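Local coordinates for protein uroporphyrin-III C-methyltransferase (Thermus thermophilus, PDB 1VE2) that probably methylates uroporphyrinogen III with S-adenosyl-L-methionine as methyl donor, a step of porphyrin biosynthesis, at residues A66-L71 / G96-A101. Sequence-based numbering, arbitrary orientation.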
ATOM      1  N   ALA A  66      -5.583  -6.053  25.960  1.00 22.15           N
ATOM      2  CA  ALA A  66      -4.867  -5.123  26.825  1.00 23.12           C
ATOM      3  C   ALA A  66      -4.529  -3.829  26.088  1.00 22.16           C
ATOM      4  O   ALA A  66      -4.676  -2.727  26.629  1.00 20.87           O
ATOM      5  CB  ALA A  66      -3.590  -5.777  27.342  1.00 24.01           C
ATOM      6  N   ILE A  67      -4.070  -3.972  24.853  1.00 22.08           N
ATOM      7  CA  ILE A  67      -3.711  -2.820  24.041  1.00 20.17           C
ATOM      8  C   ILE A  67      -4.943  -1.948  23.835  1.00 19.43           C
ATOM      9  O   ILE A  67      -4.938  -0.759  24.140  1.00 18.72           O
ATOM     10  CB  ILE A  67      -3.154  -3.266  22.673  1.00 20.78           C
ATOM     11  CG1 ILE A  67      -1.859  -4.065  22.874  1.00 20.32           C
ATOM     12  CG2 ILE A  67      -2.895  -2.044  21.784  1.00 20.78           C
ATOM     13  CD1 ILE A  67      -1.312  -4.682  21.595  1.00 17.14           C
ATOM     14  N   THR A  68      -6.014  -2.546  23.330  1.00 19.08           N
ATOM     15  CA  THR A  68      -7.238  -1.792  23.089  1.00 19.85           C
ATOM     16  C   THR A  68      -7.789  -1.108  24.343  1.00 20.50           C
ATOM     17  O   THR A  68      -8.142   0.071  24.313  1.00 19.54           O
ATOM     18  CB  THR A  68      -8.316  -2.704  22.478  1.00 19.76           C
ATOM     19  OG1 THR A  68      -7.875  -3.132  21.183  1.00 18.78           O
ATOM     20  CG2 THR A  68      -9.649  -1.966  22.354  1.00 21.82           C
ATOM     21  N   ALA A  69      -7.856  -1.836  25.451  1.00 22.26           N
ATOM     22  CA  ALA A  69      -8.378  -1.250  26.677  1.00 22.87           C
ATOM     23  C   ALA A  69      -7.535  -0.056  27.111  1.00 22.73           C
ATOM     24  O   ALA A  69      -8.065   0.962  27.555  1.00 23.42           O
ATOM     25  CB  ALA A  69      -8.415  -2.301  27.797  1.00 22.11           C
ATOM     26  N   ARG A  70      -6.219  -0.176  26.972  1.00 24.09           N
ATOM     27  CA  ARG A  70      -5.335   0.906  27.382  1.00 23.84           C
ATOM     28  C   ARG A  70      -5.528   2.155  26.522  1.00 23.91           C
ATOM     29  O   ARG A  70      -5.529   3.271  27.040  1.00 23.62           O
ATOM     30  CB  ARG A  70      -3.876   0.441  27.342  1.00 27.01           C
ATOM     31  CG  ARG A  70      -2.886   1.457  27.903  1.00 27.45           C
ATOM     32  CD  ARG A  70      -3.335   2.008  29.253  1.00 30.55           C
ATOM     33  NE  ARG A  70      -2.314   2.863  29.865  1.00 33.32           N
ATOM     34  CZ  ARG A  70      -2.540   3.694  30.881  1.00 35.55           C
ATOM     35  NH1 ARG A  70      -3.756   3.793  31.406  1.00 35.06           N
ATOM     36  NH2 ARG A  70      -1.547   4.421  31.378  1.00 36.38           N
ATOM     37  N   LEU A  71      -5.702   1.971  25.214  1.00 22.65           N
ATOM     38  CA  LEU A  71      -5.916   3.109  24.315  1.00 21.91           C
ATOM     39  C   LEU A  71      -7.182   3.853  24.753  1.00 21.38           C
ATOM     40  O   LEU A  71      -7.196   5.082  24.866  1.00 22.96           O
ATOM     41  CB  LEU A  71      -6.071   2.619  22.864  1.00 19.63           C
ATOM     42  CG  LEU A  71      -4.826   1.996  22.212  1.00 19.95           C
ATOM     43  CD1 LEU A  71      -5.188   1.406  20.849  1.00 20.50           C
ATOM     44  CD2 LEU A  71      -3.737   3.045  22.072  1.00 21.48           C
ATOM     45  N   GLY A  96      -8.270  -3.070  12.194  1.00 18.68           N
ATOM     46  CA  GLY A  96      -9.702  -2.909  12.033  1.00 17.66           C
ATOM     47  C   GLY A  96     -10.437  -3.176  13.332  1.00 18.17           C
ATOM     48  O   GLY A  96     -11.454  -2.552  13.623  1.00 18.38           O
ATOM     49  N   GLU A  97      -9.937  -4.115  14.128  1.00 15.80           N
ATOM     50  CA  GLU A  97     -10.591  -4.397  15.395  1.00 18.24           C
ATOM     51  C   GLU A  97     -10.385  -3.240  16.372  1.00 17.89           C
ATOM     52  O   GLU A  97     -11.276  -2.924  17.167  1.00 17.59           O
ATOM     53  CB  GLU A  97     -10.052  -5.694  15.991  1.00 19.12           C
ATOM     54  CG  GLU A  97     -10.455  -6.923  15.215  1.00 19.97           C
ATOM     55  CD  GLU A  97      -9.959  -8.174  15.884  1.00 23.14           C
ATOM     56  OE1 GLU A  97      -9.317  -8.991  15.206  1.00 25.58           O
ATOM     57  OE2 GLU A  97     -10.208  -8.326  17.096  1.00 28.01           O
ATOM     58  N   GLU A  98      -9.215  -2.605  16.315  1.00 17.46           N
ATOM     59  CA  GLU A  98      -8.937  -1.478  17.195  1.00 18.59           C
ATOM     60  C   GLU A  98      -9.860  -0.326  16.825  1.00 19.53           C
ATOM     61  O   GLU A  98     -10.456   0.299  17.700  1.00 17.79           O
ATOM     62  CB  GLU A  98      -7.468  -1.052  17.083  1.00 18.97           C
ATOM     63  CG  GLU A  98      -6.501  -2.102  17.630  1.00 18.61           C
ATOM     64  CD  GLU A  98      -5.036  -1.761  17.389  1.00 20.99           C
ATOM     65  OE1 GLU A  98      -4.712  -1.206  16.310  1.00 20.85           O
ATOM     66  OE2 GLU A  98      -4.201  -2.069  18.273  1.00 19.43           O
ATOM     67  N   ALA A  99      -9.985  -0.058  15.527  1.00 16.62           N
ATOM     68  CA  ALA A  99     -10.867   1.014  15.061  1.00 16.65           C
ATOM     69  C   ALA A  99     -12.304   0.757  15.510  1.00 16.73           C
ATOM     70  O   ALA A  99     -12.971   1.660  16.001  1.00 16.59           O
ATOM     71  CB  ALA A  99     -10.818   1.113  13.541  1.00 15.78           C
ATOM     72  N   LEU A 100     -12.791  -0.467  15.315  1.00 15.64           N
ATOM     73  CA  LEU A 100     -14.156  -0.806  15.723  1.00 17.55           C
ATOM     74  C   LEU A 100     -14.360  -0.599  17.218  1.00 17.17           C
ATOM     75  O   LEU A 100     -15.381  -0.061  17.651  1.00 17.66           O
ATOM     76  CB  LEU A 100     -14.476  -2.264  15.391  1.00 20.43           C
ATOM     77  CG  LEU A 100     -15.153  -2.577  14.067  1.00 22.87           C
ATOM     78  CD1 LEU A 100     -15.350  -4.091  13.969  1.00 23.81           C
ATOM     79  CD2 LEU A 100     -16.506  -1.847  13.987  1.00 22.79           C
ATOM     80  N   ALA A 101     -13.390  -1.046  18.011  1.00 17.19           N
ATOM     81  CA  ALA A 101     -13.488  -0.904  19.457  1.00 17.21           C
ATOM     82  C   ALA A 101     -13.556   0.560  19.871  1.00 19.99           C
ATOM     83  O   ALA A 101     -14.327   0.924  20.761  1.00 20.71           O
ATOM     84  CB  ALA A 101     -12.303  -1.592  20.134  1.00 17.68           C
TER
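Two helices of the N-terminal parallel alpha/beta domain, 64-76 and 95-105, pack side by side where Thr68 meets Ala101 and Glu98. Their segments run in roughly the same direction, crossing at -37° with axes 10.3 Å apart. Small residues suit the outer part of this interface: the methyl CG2 of Thr68, set anti to its backbone N, presses on CB of Ala101 at 3.5 Å, tight for two carbons. The other branch of Thr68 lies beside the aliphatic stem of Glu98, OG1 standing 3.9 Å from CG, and hydrogen-bonds to Gln64 one turn earlier. Glu98 suits its buried place because its extended chain (chi2 174°) carries the carboxylate down between the helices toward the sheet and its cationic partners. OE1 pairs with Lys85, while OE2 takes a salt bridge from Arg83 and a hydrogen bond from Gln64; so many donors would be expected to keep the acid ionised. Apolar branches border that charge: CG2 of Ile67 lies 3.7 Å from OE2 of Glu98, and CD1 of Leu71 borders the same oxygen more loosely. NE2 of Gln64 thus bridges Thr68 on its own helix to Glu98 on the other. Beneath them lies strand 80-85, which supplies Arg83 and Lys85; Ile67 and Leu71 touch Arg83, and Leu71 also reaches Leu33 on strand 31-34.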